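Long-range contacts in 3-dehydroquinate dehydratase (Zymomonas mobilis subsp. mobilis, PDB 6SMF), which catalyses the dehydration of 3-dehydroquinate to 3-dehydroshikimate, probably as a trans elimination through an enolate intermediate, on the way to chorismate: residues A[79-84]-A[106-111]; A[9-14]-A[68-73]; A[91-96]-A[124-129]; A[46-51]-A[142-147]. All blocks are in the same frame, centred on the assembly; numbering follows the deposited sequence. Where two conformers were deposited one is given.

Contact 1: residues A[79-84]-A[106-111]; sequences ILNAAA and VHLSNP. With FLC (citrate anion), chain E.
Citrate oxygen OB1 is gripped from both strand ends: Asn-81 ND2 reaches it at 2.9 Å in an almost straight bond (174° at the hydrogen), and Leu-108 N donates to it at 3.1 Å. The other oxygen of this carboxylate, OB2, is held by the backbone N and the hydroxyl of Ser-109, whose OG lies 2.8 Å from it. The citrate hydroxyl OHB joins the two side chains. It donates to Asn-81 OD1 and accepts from His-107 ND1 at 2.8 Å, meeting the imidazole at its edge and in its plane. With CG anti to the backbone N (chi1 -172°), Asn-81 brings that atom to 3.0 Å from Val-106 O, although no hydrogen bond forms between the amide and this oxygen. OD1 also accepts from Ala-83 N, an Asx turn that helps fix the rotation of the amide. Behind this site the strands are joined by Val-106 N to Leu-80 O (2.9 Å), and Ile-79 CG2 packs on Val-106 CG2. His-107 NE2 bonds to Glu-105, Asn-81 ND2 also to Tyr-139, and the citrate to His-87. Asn-81, Leu-108 and Ser-109 are predicted substrate ligands and His-107 the predicted proton donor. Citrate, probably from the crystallisation liquor, therefore occupies what is predicted to be the active site, at the carboxyl ends of adjacent parallel strands, as is characteristic of flavodoxin-like folds.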
# COMPACT_ATOMS: atom_id res chain seq x y z
N ILE A 79 2.37 -26.38 -23.08
CA ILE A 79 2.80 -26.51 -21.68
C ILE A 79 3.88 -25.45 -21.53
O ILE A 79 4.82 -25.48 -22.34
CB ILE A 79 3.31 -27.93 -21.42
CG1 ILE A 79 2.18 -28.97 -21.55
CG2 ILE A 79 4.00 -28.00 -20.08
CD1 ILE A 79 2.68 -30.44 -21.68
N LEU A 80 3.69 -24.50 -20.61
CA LEU A 80 4.55 -23.30 -20.51
C LEU A 80 5.09 -23.18 -19.09
O LEU A 80 4.29 -23.11 -18.15
CB LEU A 80 3.74 -22.05 -20.88
CG LEU A 80 4.50 -20.74 -20.73
CD1 LEU A 80 5.77 -20.75 -21.60
CD2 LEU A 80 3.58 -19.57 -21.08
N ASN A 81 6.40 -23.23 -18.97
CA ASN A 81 7.16 -22.86 -17.75
C ASN A 81 7.95 -21.60 -18.11
O ASN A 81 9.04 -21.72 -18.67
CB ASN A 81 8.03 -24.02 -17.29
CG ASN A 81 8.64 -23.69 -15.96
OD1 ASN A 81 8.64 -22.52 -15.61
ND2 ASN A 81 9.16 -24.68 -15.24
N ALA A 82 7.38 -20.42 -17.92
CA ALA A 82 7.99 -19.11 -18.24
C ALA A 82 9.09 -18.76 -17.23
O ALA A 82 9.69 -17.71 -17.37
CB ALA A 82 6.91 -18.06 -18.27
N ALA A 83 9.36 -19.61 -16.24
CA ALA A 83 10.35 -19.35 -15.16
C ALA A 83 10.14 -17.92 -14.61
O ALA A 83 8.96 -17.59 -14.31
CB ALA A 83 11.74 -19.59 -15.64
N ALA A 84 11.19 -17.08 -14.50
CA ALA A 84 11.05 -15.76 -13.83
C ALA A 84 10.07 -14.87 -14.60
O ALA A 84 9.53 -14.00 -13.97
CB ALA A 84 12.37 -15.07 -13.69
N VAL A 106 3.29 -24.67 -15.95
CA VAL A 106 4.10 -25.67 -15.22
C VAL A 106 5.23 -24.99 -14.45
O VAL A 106 5.86 -24.08 -14.98
CB VAL A 106 4.60 -26.73 -16.21
CG1 VAL A 106 5.83 -27.42 -15.69
CG2 VAL A 106 3.51 -27.73 -16.47
N HIS A 107 5.44 -25.43 -13.21
CA HIS A 107 6.63 -25.13 -12.39
C HIS A 107 7.12 -26.44 -11.76
O HIS A 107 6.29 -27.22 -11.24
CB HIS A 107 6.37 -24.06 -11.30
CG HIS A 107 5.70 -22.85 -11.85
ND1 HIS A 107 6.36 -21.94 -12.64
CD2 HIS A 107 4.42 -22.41 -11.73
CE1 HIS A 107 5.53 -20.97 -12.94
NE2 HIS A 107 4.33 -21.25 -12.40
N LEU A 108 8.43 -26.62 -11.77
CA LEU A 108 9.13 -27.67 -11.02
C LEU A 108 8.86 -27.48 -9.53
O LEU A 108 8.51 -28.45 -8.86
CB LEU A 108 10.62 -27.56 -11.32
CG LEU A 108 11.05 -27.79 -12.77
CD1 LEU A 108 12.46 -27.23 -12.97
CD2 LEU A 108 11.01 -29.29 -13.10
N SER A 109 9.16 -26.28 -9.01
CA SER A 109 9.02 -25.96 -7.57
C SER A 109 7.60 -25.41 -7.37
O SER A 109 6.87 -25.21 -8.37
CB SER A 109 10.06 -24.99 -7.15
OG SER A 109 9.79 -23.74 -7.76
N ASN A 110 7.21 -25.21 -6.12
CA ASN A 110 5.94 -24.54 -5.78
C ASN A 110 6.28 -23.07 -5.56
O ASN A 110 6.85 -22.70 -4.53
CB ASN A 110 5.30 -25.21 -4.56
CG ASN A 110 4.07 -24.49 -4.04
OD1 ASN A 110 3.60 -23.50 -4.62
ND2 ASN A 110 3.54 -25.00 -2.93
N PRO A 111 5.94 -22.18 -6.51
CA PRO A 111 6.35 -20.78 -6.39
C PRO A 111 5.70 -20.08 -5.17
O PRO A 111 6.27 -19.16 -4.67
CB PRO A 111 5.93 -20.13 -7.71
CG PRO A 111 5.02 -21.12 -8.40
CD PRO A 111 5.20 -22.46 -7.73
CAC FLC E . 9.36 -19.78 -10.77
CA FLC E . 9.63 -21.28 -10.56
CB FLC E . 10.14 -22.03 -11.81
CBC FLC E . 10.25 -23.54 -11.59
CG FLC E . 11.53 -21.54 -12.25
CGC FLC E . 12.76 -22.29 -11.76
OA1 FLC E . 10.31 -19.07 -11.22
OA2 FLC E . 8.20 -19.33 -10.51
OB1 FLC E . 10.23 -24.21 -12.54
OB2 FLC E . 10.29 -23.95 -10.53
OG1 FLC E . 13.73 -22.45 -12.58
OG2 FLC E . 12.84 -22.58 -10.55
OHB FLC E . 9.16 -21.77 -12.82

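Contact 2: residues A[9-14]-A[68-73]; sequences TIFILN and QEAQAV
Phe-11 lays one face of its ring over the methyl of Ala-70, joining a strand of the central parallel sheet to the helix 60-72 in a three-layered alpha/beta/alpha fold. Ala-70 CB sits over the middle of the ring, 3.9 Å from the centroid and 12° off the ring normal, a CH-pi contact. Helix and strand run close here, with the CA atoms of Phe-11 and Ala-70 6.7 Å apart. CB of Phe-11 points at the helix, and chi1 (-81°) sets CG anti to the carbonyl carbon, where it lies 3.9 Å from Ala-70 CB. Strand 9-14 turns Ile-10 the other way, onto helix 136-147, while Leu-13 faces the same side as Phe-11. At the ring edge and near its plane lies Glu-69 OE2, which is 4.2 Å from Phe-11 CZ; ring and carboxylate planes stand 80° apart. That carboxylate has its strong partner elsewhere, in a salt bridge to Arg-55 of the neighbouring strand 51-56. Beyond the last helical residue, exposed Val-73 extends the apolar cover toward the start of the strand, its CG1 lying 4.3 Å from Thr-9 OG1 and 4.1 Å from Phe-11 CE1.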
# COMPACT_ATOMS: atom_id res chain seq x y z
N THR A 9 0.20 -32.16 -32.14
CA THR A 9 1.51 -31.66 -31.65
C THR A 9 1.27 -30.79 -30.40
O THR A 9 0.30 -30.01 -30.35
CB THR A 9 2.34 -31.05 -32.79
OG1 THR A 9 2.20 -29.63 -32.70
CG2 THR A 9 1.99 -31.58 -34.17
N ILE A 10 2.09 -30.98 -29.37
CA ILE A 10 2.00 -30.19 -28.11
C ILE A 10 3.33 -29.49 -27.89
O ILE A 10 4.32 -30.19 -27.66
CB ILE A 10 1.62 -31.10 -26.94
CG1 ILE A 10 0.18 -31.59 -27.03
CG2 ILE A 10 1.84 -30.39 -25.63
CD1 ILE A 10 -0.10 -32.75 -26.09
N PHE A 11 3.34 -28.16 -27.97
CA PHE A 11 4.51 -27.31 -27.63
C PHE A 11 4.73 -27.37 -26.11
O PHE A 11 3.77 -27.35 -25.30
CB PHE A 11 4.27 -25.88 -28.10
CG PHE A 11 4.54 -25.66 -29.57
CD1 PHE A 11 3.89 -26.41 -30.52
CD2 PHE A 11 5.44 -24.68 -29.98
CE1 PHE A 11 4.17 -26.22 -31.87
CE2 PHE A 11 5.68 -24.46 -31.33
CZ PHE A 11 5.07 -25.25 -32.26
N ILE A 12 6.00 -27.51 -25.74
CA ILE A 12 6.46 -27.46 -24.33
C ILE A 12 7.56 -26.42 -24.31
O ILE A 12 8.62 -26.67 -24.93
CB ILE A 12 6.93 -28.83 -23.85
CG1 ILE A 12 5.85 -29.89 -24.05
CG2 ILE A 12 7.40 -28.74 -22.41
CD1 ILE A 12 6.22 -31.28 -23.54
N LEU A 13 7.28 -25.28 -23.68
CA LEU A 13 8.13 -24.07 -23.77
C LEU A 13 8.71 -23.76 -22.40
O LEU A 13 7.93 -23.59 -21.45
CB LEU A 13 7.27 -22.93 -24.31
CG LEU A 13 6.64 -23.15 -25.67
CD1 LEU A 13 5.77 -21.95 -26.06
CD2 LEU A 13 7.70 -23.40 -26.72
N ASN A 14 10.04 -23.68 -22.33
CA ASN A 14 10.81 -23.44 -21.09
C ASN A 14 11.47 -22.07 -21.19
O ASN A 14 12.09 -21.75 -22.21
CB ASN A 14 11.77 -24.60 -20.79
CG ASN A 14 11.03 -25.89 -20.45
OD1 ASN A 14 10.28 -25.92 -19.48
ND2 ASN A 14 11.21 -26.94 -21.23
N GLN A 68 2.73 -17.87 -30.38
CA GLN A 68 2.01 -17.44 -31.60
C GLN A 68 2.18 -18.52 -32.68
O GLN A 68 1.23 -18.78 -33.44
CB GLN A 68 2.54 -16.07 -32.08
CG GLN A 68 2.36 -14.93 -31.08
CD GLN A 68 2.85 -13.60 -31.58
OE1 GLN A 68 3.50 -13.53 -32.61
NE2 GLN A 68 2.55 -12.53 -30.87
N GLU A 69 3.38 -19.09 -32.74
CA GLU A 69 3.75 -20.17 -33.70
C GLU A 69 2.89 -21.40 -33.40
O GLU A 69 2.46 -22.08 -34.37
CB GLU A 69 5.24 -20.48 -33.59
CG GLU A 69 5.74 -21.58 -34.53
CD GLU A 69 7.20 -21.97 -34.35
OE1 GLU A 69 7.98 -21.15 -33.74
OE2 GLU A 69 7.56 -23.07 -34.83
N ALA A 70 2.62 -21.69 -32.13
CA ALA A 70 1.75 -22.83 -31.78
C ALA A 70 0.35 -22.58 -32.33
O ALA A 70 -0.24 -23.52 -32.85
CB ALA A 70 1.71 -23.08 -30.31
N GLN A 71 -0.16 -21.35 -32.28
CA GLN A 71 -1.53 -21.14 -32.83
C GLN A 71 -1.52 -21.32 -34.36
O GLN A 71 -2.51 -21.87 -34.88
CB GLN A 71 -2.14 -19.79 -32.48
CG GLN A 71 -3.66 -19.88 -32.45
CD GLN A 71 -4.27 -18.51 -32.60
OE1 GLN A 71 -3.64 -17.61 -33.18
NE2 GLN A 71 -5.48 -18.34 -32.09
N ALA A 72 -0.45 -20.89 -35.03
CA ALA A 72 -0.31 -20.84 -36.51
C ALA A 72 -0.31 -22.26 -37.09
O ALA A 72 -0.69 -22.46 -38.24
CB ALA A 72 0.96 -20.12 -36.88
N VAL A 73 0.10 -23.20 -36.26
CA VAL A 73 0.43 -24.62 -36.60
C VAL A 73 -0.71 -25.50 -36.08
O VAL A 73 -0.61 -26.73 -36.18
CB VAL A 73 1.82 -24.89 -35.98
CG1 VAL A 73 1.94 -26.23 -35.27
CG2 VAL A 73 2.93 -24.67 -37.02

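Contact 3: residues A[91-96]-A[124-129]; sequences AIYDAI and GEAALG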
# COMPACT_ATOMS: atom_id res chain seq x y z
N ALA A 91 3.23 -9.28 -21.35
CA ALA A 91 3.21 -9.59 -22.80
C ALA A 91 2.91 -11.08 -22.98
O ALA A 91 2.16 -11.38 -23.96
CB ALA A 91 4.52 -9.18 -23.43
N ILE A 92 3.44 -11.96 -22.10
CA ILE A 92 3.11 -13.41 -22.17
C ILE A 92 1.64 -13.63 -21.80
O ILE A 92 0.99 -14.47 -22.40
CB ILE A 92 4.07 -14.25 -21.35
CG1 ILE A 92 5.41 -14.38 -22.08
CG2 ILE A 92 3.52 -15.63 -21.03
CD1 ILE A 92 6.53 -14.78 -21.15
N TYR A 93 1.12 -12.85 -20.84
CA TYR A 93 -0.29 -12.93 -20.40
C TYR A 93 -1.16 -12.64 -21.64
O TYR A 93 -2.11 -13.38 -21.89
CB TYR A 93 -0.52 -12.00 -19.21
CG TYR A 93 -1.95 -11.61 -18.97
CD1 TYR A 93 -2.79 -12.33 -18.16
CD2 TYR A 93 -2.47 -10.47 -19.57
CE1 TYR A 93 -4.12 -11.96 -17.95
CE2 TYR A 93 -3.78 -10.09 -19.38
CZ TYR A 93 -4.62 -10.82 -18.57
OH TYR A 93 -5.90 -10.31 -18.51
N ASP A 94 -0.82 -11.60 -22.39
CA ASP A 94 -1.62 -11.15 -23.56
C ASP A 94 -1.51 -12.18 -24.68
O ASP A 94 -2.57 -12.46 -25.33
CB ASP A 94 -1.16 -9.76 -24.00
CG ASP A 94 -1.90 -8.66 -23.29
OD1 ASP A 94 -3.01 -8.94 -22.76
OD2 ASP A 94 -1.43 -7.53 -23.36
N ALA A 95 -0.31 -12.74 -24.91
CA ALA A 95 -0.09 -13.80 -25.92
C ALA A 95 -1.02 -14.99 -25.64
O ALA A 95 -1.77 -15.36 -26.53
CB ALA A 95 1.35 -14.23 -25.93
N ILE A 96 -1.04 -15.49 -24.41
CA ILE A 96 -1.92 -16.62 -24.00
C ILE A 96 -3.38 -16.25 -24.25
O ILE A 96 -4.10 -17.02 -24.91
CB ILE A 96 -1.69 -16.99 -22.54
CG1 ILE A 96 -0.27 -17.49 -22.33
CG2 ILE A 96 -2.71 -18.00 -22.09
CD1 ILE A 96 0.18 -17.37 -20.89
N GLY A 124 -0.49 -17.73 -15.05
CA GLY A 124 -1.64 -18.31 -14.33
C GLY A 124 -2.91 -17.49 -14.50
O GLY A 124 -3.99 -18.08 -14.47
N GLU A 125 -2.79 -16.18 -14.64
CA GLU A 125 -3.97 -15.30 -14.78
C GLU A 125 -4.62 -15.51 -16.16
O GLU A 125 -5.77 -15.15 -16.31
CB GLU A 125 -3.55 -13.84 -14.59
CG GLU A 125 -3.29 -13.54 -13.14
CD GLU A 125 -2.87 -12.13 -12.82
OE1 GLU A 125 -3.39 -11.19 -13.50
OE2 GLU A 125 -2.06 -11.97 -11.89
N ALA A 126 -3.91 -16.09 -17.13
CA ALA A 126 -4.38 -16.20 -18.53
C ALA A 126 -4.55 -17.66 -18.96
O ALA A 126 -5.30 -17.89 -19.91
CB ALA A 126 -3.40 -15.53 -19.42
N ALA A 127 -3.90 -18.59 -18.26
CA ALA A 127 -3.83 -20.00 -18.64
C ALA A 127 -5.10 -20.72 -18.23
O ALA A 127 -5.91 -20.19 -17.47
CB ALA A 127 -2.62 -20.64 -18.02
N LEU A 128 -5.27 -21.90 -18.80
CA LEU A 128 -6.37 -22.82 -18.49
C LEU A 128 -6.17 -23.28 -17.06
O LEU A 128 -7.13 -23.40 -16.27
CB LEU A 128 -6.28 -23.99 -19.47
CG LEU A 128 -7.24 -25.15 -19.22
CD1 LEU A 128 -8.66 -24.75 -19.55
CD2 LEU A 128 -6.80 -26.36 -20.04
N GLY A 129 -4.94 -23.62 -16.74
CA GLY A 129 -4.63 -24.42 -15.54
C GLY A 129 -3.15 -24.37 -15.25
O GLY A 129 -2.41 -23.91 -16.14
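Tyr-93 carries its CG anti to the backbone N (chi1 159°), and Ile-96, one helical turn on, has CG2 anti to its own N; these torsions set Tyr-93 CG, the root of the ring, and the Ile-96 methyl on the side of Ala-126. The contact joins helix 90-98, which makes the beta-alpha-beta crossover between strands 77-81 and 103-107, to the short, weakly bonded helix 122-126 that precedes strand 129-132. Ala-126 CB is at the centre of the contact. It lies obliquely to the phenol ring, 3.5 Å from Tyr-93 CD1, and is equally close to the backbone oxygen Tyr-93 O. From the next turn Ile-96 CG2 approaches it at 3.7 Å, so the methyl is lodged between the two side chains and the helix backbone. The backbones come near each other here, with 5.6 Å between the CA atoms of Tyr-93 and Ala-126. Glu-125 adds only its aliphatic base, CB lying 3.9 Å from Tyr-93 CE1. Its chain extends beyond CG to a salt bridge with Lys-120. Polar side-chain ends on helix 90-98 reach another copy of the protein: Tyr-93 OH bonds to Glu-115 of a neighbouring subunit and Asp-94, a predicted substrate ligand, makes a salt bridge to Arg-118 of the same subunit. Asn-110 of a different subunit donates to the backbone oxygens of Gly-124 and Ala-127. No hydrogen bond links the two segments themselves, and the Ile-96 methyl CG2 simply packs against the backbone, 3.4 Å from Ala-126 O.

Contact 4: residues A[46-51]-A[142-147]; sequences EKLDVT and ALDAAA
Helix 34-48 ends in a Schellman motif, in which Asp-49 takes a positive phi (69°) and its N bonds back to Glu-46 O, so that the chain turns toward strand 51-56 while Leu-48 and Val-50, on the two sides of the turn, both point at helix 136-147. The CA atoms of Leu-48 and Ala-147 are 7.0 Å apart. Leu-48 makes the larger contribution: its chi2 (179°) extends the chain to CD1, and this one methyl meets Leu-143 CG at 4.0 Å and Ala-147 CB at 4.2 Å. The same CD1 passes 3.9 Å from the backbone oxygen Leu-143 O, which accepts from Ala-147 N within the helix. Val-50 reinforces the packing with both branches, CG2 on Leu-143 CD1 at 4.2 Å and CG1 on Ala-147 CB at 4.4 Å. For Leu-143, chi1 (-178°) sets CG anti to the backbone N, and this atom meets Leu-48 CD1, although CB does not point straight at residues 46-51. Leu-143 also reaches Leu-41 and Gln-44 of helix 34-48 and, like Val-50, touches Ile-10 in the sheet beneath. No polar bond crosses the contact, and most of the residues that meet are partly exposed. The packing lies away from the predicted active-site residues and joins the last helix to the first long one, two neighbouring helices over one face of the parallel sheet in the flavodoxin-like alpha/beta/alpha sandwich.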
# COMPACT_ATOMS: atom_id res chain seq x y z
N GLU A 46 5.26 -40.84 -26.88
CA GLU A 46 5.09 -42.11 -27.64
C GLU A 46 3.93 -42.90 -27.01
O GLU A 46 2.99 -43.21 -27.74
CB GLU A 46 6.41 -42.89 -27.66
CG GLU A 46 6.92 -43.27 -29.04
CD GLU A 46 8.36 -43.76 -29.01
OE1 GLU A 46 9.20 -42.98 -28.47
OE2 GLU A 46 8.66 -44.90 -29.48
N LYS A 47 3.95 -43.15 -25.69
CA LYS A 47 2.86 -43.90 -24.99
C LYS A 47 1.50 -43.23 -25.25
O LYS A 47 0.49 -43.95 -25.19
CB LYS A 47 3.15 -44.02 -23.49
N LEU A 48 1.46 -41.91 -25.53
CA LEU A 48 0.21 -41.09 -25.54
C LEU A 48 -0.25 -40.80 -26.98
O LEU A 48 -1.38 -40.29 -27.16
CB LEU A 48 0.46 -39.78 -24.78
CG LEU A 48 0.42 -39.88 -23.26
CD1 LEU A 48 0.69 -38.51 -22.62
CD2 LEU A 48 -0.93 -40.41 -22.80
N ASP A 49 0.62 -41.05 -27.95
CA ASP A 49 0.36 -40.88 -29.39
C ASP A 49 0.23 -39.41 -29.77
O ASP A 49 -0.70 -39.03 -30.53
CB ASP A 49 -0.82 -41.72 -29.84
CG ASP A 49 -0.48 -42.30 -31.21
OD1 ASP A 49 -0.03 -41.51 -32.10
OD2 ASP A 49 -0.55 -43.51 -31.33
N VAL A 50 1.18 -38.60 -29.30
CA VAL A 50 1.26 -37.15 -29.62
C VAL A 50 2.72 -36.82 -29.91
O VAL A 50 3.58 -37.55 -29.38
CB VAL A 50 0.68 -36.30 -28.47
CG1 VAL A 50 -0.71 -36.77 -28.06
CG2 VAL A 50 1.57 -36.29 -27.25
N THR A 51 2.99 -35.84 -30.77
CA THR A 51 4.37 -35.33 -30.92
C THR A 51 4.47 -34.12 -30.00
O THR A 51 3.45 -33.48 -29.64
CB THR A 51 4.84 -35.12 -32.37
OG1 THR A 51 4.65 -33.75 -32.67
CG2 THR A 51 4.20 -36.03 -33.41
N ALA A 142 1.12 -32.57 -16.77
CA ALA A 142 0.71 -31.55 -17.75
C ALA A 142 0.53 -32.25 -19.11
O ALA A 142 -0.48 -32.02 -19.77
CB ALA A 142 1.76 -30.45 -17.78
N LEU A 143 1.45 -33.14 -19.49
CA LEU A 143 1.40 -33.80 -20.81
C LEU A 143 0.19 -34.77 -20.86
O LEU A 143 -0.46 -34.80 -21.94
CB LEU A 143 2.74 -34.46 -21.13
CG LEU A 143 2.83 -35.14 -22.50
CD1 LEU A 143 2.33 -34.26 -23.65
CD2 LEU A 143 4.25 -35.60 -22.79
N ASP A 144 -0.11 -35.50 -19.77
CA ASP A 144 -1.32 -36.39 -19.69
C ASP A 144 -2.57 -35.50 -19.85
O ASP A 144 -3.42 -35.80 -20.66
CB ASP A 144 -1.44 -37.18 -18.38
CG ASP A 144 -0.65 -38.48 -18.23
OD1 ASP A 144 -0.69 -39.35 -19.14
OD2 ASP A 144 -0.03 -38.65 -17.16
N ALA A 145 -2.66 -34.41 -19.10
CA ALA A 145 -3.87 -33.55 -19.07
C ALA A 145 -4.10 -32.95 -20.48
O ALA A 145 -5.29 -32.83 -20.93
CB ALA A 145 -3.67 -32.52 -18.01
N ALA A 146 -2.97 -32.56 -21.11
CA ALA A 146 -2.86 -31.89 -22.42
C ALA A 146 -3.29 -32.83 -23.54
O ALA A 146 -3.94 -32.37 -24.50
CB ALA A 146 -1.43 -31.42 -22.59
N ALA A 147 -2.91 -34.11 -23.45
CA ALA A 147 -3.33 -35.16 -24.39
C ALA A 147 -4.86 -35.34 -24.32
O ALA A 147 -5.45 -35.56 -25.39
CB ALA A 147 -2.60 -36.45 -24.10

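How the contacts relate
Contact 1 is the buried polar one, where adjacent strand ends hold citrate; the other three pack apolar groups without a hydrogen bond between their segments. Contact 2, partly buried, and contact 4 lie on different faces of the sheet and meet through strand 9-14, where Ile-10 N probably bonds to Thr-51 O and Ile-10 CD1 packs on Leu-143. Strand 9-14 also pairs with strand 77-81, linking contact 2 to contact 1. Contact 3 is buried too, largely against helices and neighbouring subunits, and reaches contact 1 through Leu-80, which touches Ile-92 and Ile-96. Contact 4, a surface contact, still meets contact 1 through Ala-142, yet their centres are about 19 Å apart.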